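Local coordinates for protein histidinol-phosphatase (PDB 6NLR) that probably hydrolyses histidinol phosphate to histidinol in histidine biosynthesis, as a trinuclear-metal phosphatase of the PHP family, at residues D19-V24 against K79-S84. Residues are numbered along the deposited sequence; the frame is centred on the assembly and turned at random.
Sequences DVEEMV and KKKYAS
V24 lays its CG1 methyl over one face of the Y82 ring, a CH-pi contact with the carbon 4.1 Å from the ring centroid and 27° off the normal. The pair joins the first turn of helix 20-29 to the residue just past the end of helix 68-81, two helices of the PHP domain, whose family belongs to the TIM-barrel clan. V24 CG1 stands anti to the backbone N (chi1 159°), a torsion that sets the methyl above the ring, nearest to CG and CD2. L25 and I28 of the same helix also touch Y82, while V20 packs on K74, M75 and I78 of helix 68-81.

At the far end of the ring the contact turns polar. E21 reaches across with its carboxylate almost perpendicular to the tyrosine plane (84°), and OE2 lies near that plane at the ring edge. Two donors grip this one oxygen: Y82 OH, 2.7 Å from E21 OE2, comes from the anti side, and K81 NZ, also 2.7 Å from E21 OE2, takes the syn lone pair in a salt bridge. The ammonium would be expected to favour the ionised carboxylate. Helix 20-29 is N-capped by D19, whose OD1 accepts from E21 N at 2.8 Å and also pairs with K74. A water bridges the other carboxylate oxygen to the same ammonium, donating to E21 OE1 and accepting from K81 NZ, each 3.0 Å from the water oxygen.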
loop_
_atom_site.group_PDB
_atom_site.type_symbol
_atom_site.label_atom_id
_atom_site.label_comp_id
_atom_site.label_asym_id
_atom_site.label_seq_id
_atom_site.Cartn_x
_atom_site.Cartn_y
_atom_site.Cartn_z
ATOM N N ASP A 19 4.446 0.363 -19.806
ATOM C CA ASP A 19 5.881 0.588 -19.531
ATOM C C ASP A 19 6.016 1.742 -18.534
ATOM O O ASP A 19 5.438 2.820 -18.780
ATOM C CB ASP A 19 6.644 0.860 -20.819
ATOM C CG ASP A 19 8.151 0.775 -20.634
ATOM O OD1 ASP A 19 8.679 1.347 -19.664
ATOM O OD2 ASP A 19 8.786 0.138 -21.454
ATOM N N VAL A 20 6.818 1.532 -17.493
ATOM C CA VAL A 20 7.170 2.571 -16.482
ATOM C C VAL A 20 7.621 3.842 -17.203
ATOM O O VAL A 20 7.356 4.932 -16.690
ATOM C CB VAL A 20 8.232 2.070 -15.490
ATOM C CG1 VAL A 20 9.524 1.688 -16.187
ATOM C CG2 VAL A 20 8.497 3.083 -14.379
ATOM N N GLU A 21 8.290 3.730 -18.340
ATOM C CA GLU A 21 8.814 4.923 -19.045
ATOM C C GLU A 21 7.659 5.850 -19.435
ATOM O O GLU A 21 7.824 7.060 -19.289
ATOM C CB GLU A 21 9.582 4.521 -20.304
ATOM C CG GLU A 21 10.249 5.702 -20.967
ATOM C CD GLU A 21 11.595 5.360 -21.591
ATOM O OE1 GLU A 21 11.972 4.155 -21.607
ATOM O OE2 GLU A 21 12.280 6.290 -22.011
ATOM N N GLU A 22 6.550 5.301 -19.939
ATOM C CA GLU A 22 5.371 6.103 -20.379
ATOM C C GLU A 22 4.724 6.722 -19.136
ATOM O O GLU A 22 4.227 7.842 -19.208
ATOM C CB GLU A 22 4.382 5.272 -21.208
ATOM C CG GLU A 22 4.963 4.720 -22.509
ATOM C CD GLU A 22 5.744 5.684 -23.404
ATOM O OE1 GLU A 22 5.149 6.687 -23.863
ATOM O OE2 GLU A 22 6.963 5.429 -23.657
HETATM N N MSE A 23 4.772 6.011 -17.997
HETATM C CA MSE A 23 4.224 6.538 -16.753
HETATM C C MSE A 23 5.068 7.733 -16.282
HETATM O O MSE A 23 4.532 8.770 -15.888
HETATM C CB MSE A 23 4.127 5.426 -15.702
HETATM C CG MSE A 23 3.261 4.273 -16.131
HETATM SE SE MSE A 23 3.319 2.797 -14.857
HETATM C CE MSE A 23 2.548 3.669 -13.288
ATOM N N VAL A 24 6.397 7.610 -16.381
ATOM C CA VAL A 24 7.298 8.663 -15.944
ATOM C C VAL A 24 7.115 9.890 -16.843
ATOM O O VAL A 24 7.057 11.007 -16.313
ATOM C CB VAL A 24 8.750 8.153 -15.907
ATOM C CG1 VAL A 24 9.779 9.281 -15.961
ATOM C CG2 VAL A 24 8.964 7.274 -14.683
ATOM N N LYS A 79 15.609 5.911 -13.901
ATOM C CA LYS A 79 16.017 6.924 -12.894
ATOM C C LYS A 79 17.089 7.842 -13.493
ATOM O O LYS A 79 16.946 9.079 -13.379
ATOM C CB LYS A 79 16.537 6.237 -11.633
ATOM C CG LYS A 79 17.246 7.192 -10.675
ATOM C CD LYS A 79 17.641 6.592 -9.369
ATOM C CE LYS A 79 18.130 7.677 -8.442
ATOM N NZ LYS A 79 18.343 7.135 -7.090
ATOM N N LYS A 80 18.118 7.265 -14.115
ATOM C CA LYS A 80 19.217 8.061 -14.718
ATOM C C LYS A 80 18.702 8.792 -15.957
ATOM O O LYS A 80 19.088 9.952 -16.165
ATOM C CB LYS A 80 20.399 7.159 -15.083
ATOM C CG LYS A 80 21.110 6.561 -13.879
ATOM C CD LYS A 80 22.486 6.054 -14.187
ATOM C CE LYS A 80 23.110 5.398 -12.979
ATOM N NZ LYS A 80 22.823 3.946 -12.977
ATOM N N LYS A 81 17.869 8.129 -16.767
ATOM C CA LYS A 81 17.446 8.708 -18.066
ATOM C C LYS A 81 16.717 10.025 -17.809
ATOM O O LYS A 81 16.909 10.930 -18.602
ATOM C CB LYS A 81 16.558 7.742 -18.858
ATOM C CG LYS A 81 16.106 8.268 -20.207
ATOM C CD LYS A 81 15.451 7.211 -21.042
ATOM C CE LYS A 81 15.207 7.665 -22.468
ATOM N NZ LYS A 81 14.621 6.557 -23.267
ATOM N N TYR A 82 15.914 10.111 -16.752
ATOM C CA TYR A 82 15.003 11.267 -16.510
ATOM C C TYR A 82 15.451 12.097 -15.305
ATOM O O TYR A 82 14.686 12.943 -14.885
ATOM C CB TYR A 82 13.568 10.760 -16.358
ATOM C CG TYR A 82 13.040 10.246 -17.663
ATOM C CD1 TYR A 82 12.677 11.117 -18.673
ATOM C CD2 TYR A 82 12.986 8.887 -17.909
ATOM C CE1 TYR A 82 12.234 10.649 -19.897
ATOM C CE2 TYR A 82 12.536 8.401 -19.123
ATOM C CZ TYR A 82 12.164 9.287 -20.118
ATOM O OH TYR A 82 11.751 8.792 -21.307
ATOM N N ALA A 83 16.673 11.900 -14.816
ATOM C CA ALA A 83 17.204 12.602 -13.621
ATOM C C ALA A 83 17.103 14.127 -13.804
ATOM O O ALA A 83 16.800 14.805 -12.824
ATOM C CB ALA A 83 18.612 12.159 -13.317
ATOM N N SER A 84 17.292 14.668 -15.009
ATOM C CA SER A 84 17.243 16.138 -15.215
ATOM C C SER A 84 15.798 16.647 -15.097
ATOM O O SER A 84 15.648 17.834 -14.876
ATOM C CB SER A 84 17.920 16.558 -16.503
ATOM O OG SER A 84 17.201 16.081 -17.616
HETATM O O HOH W 1 14.774 3.687 -22.580
#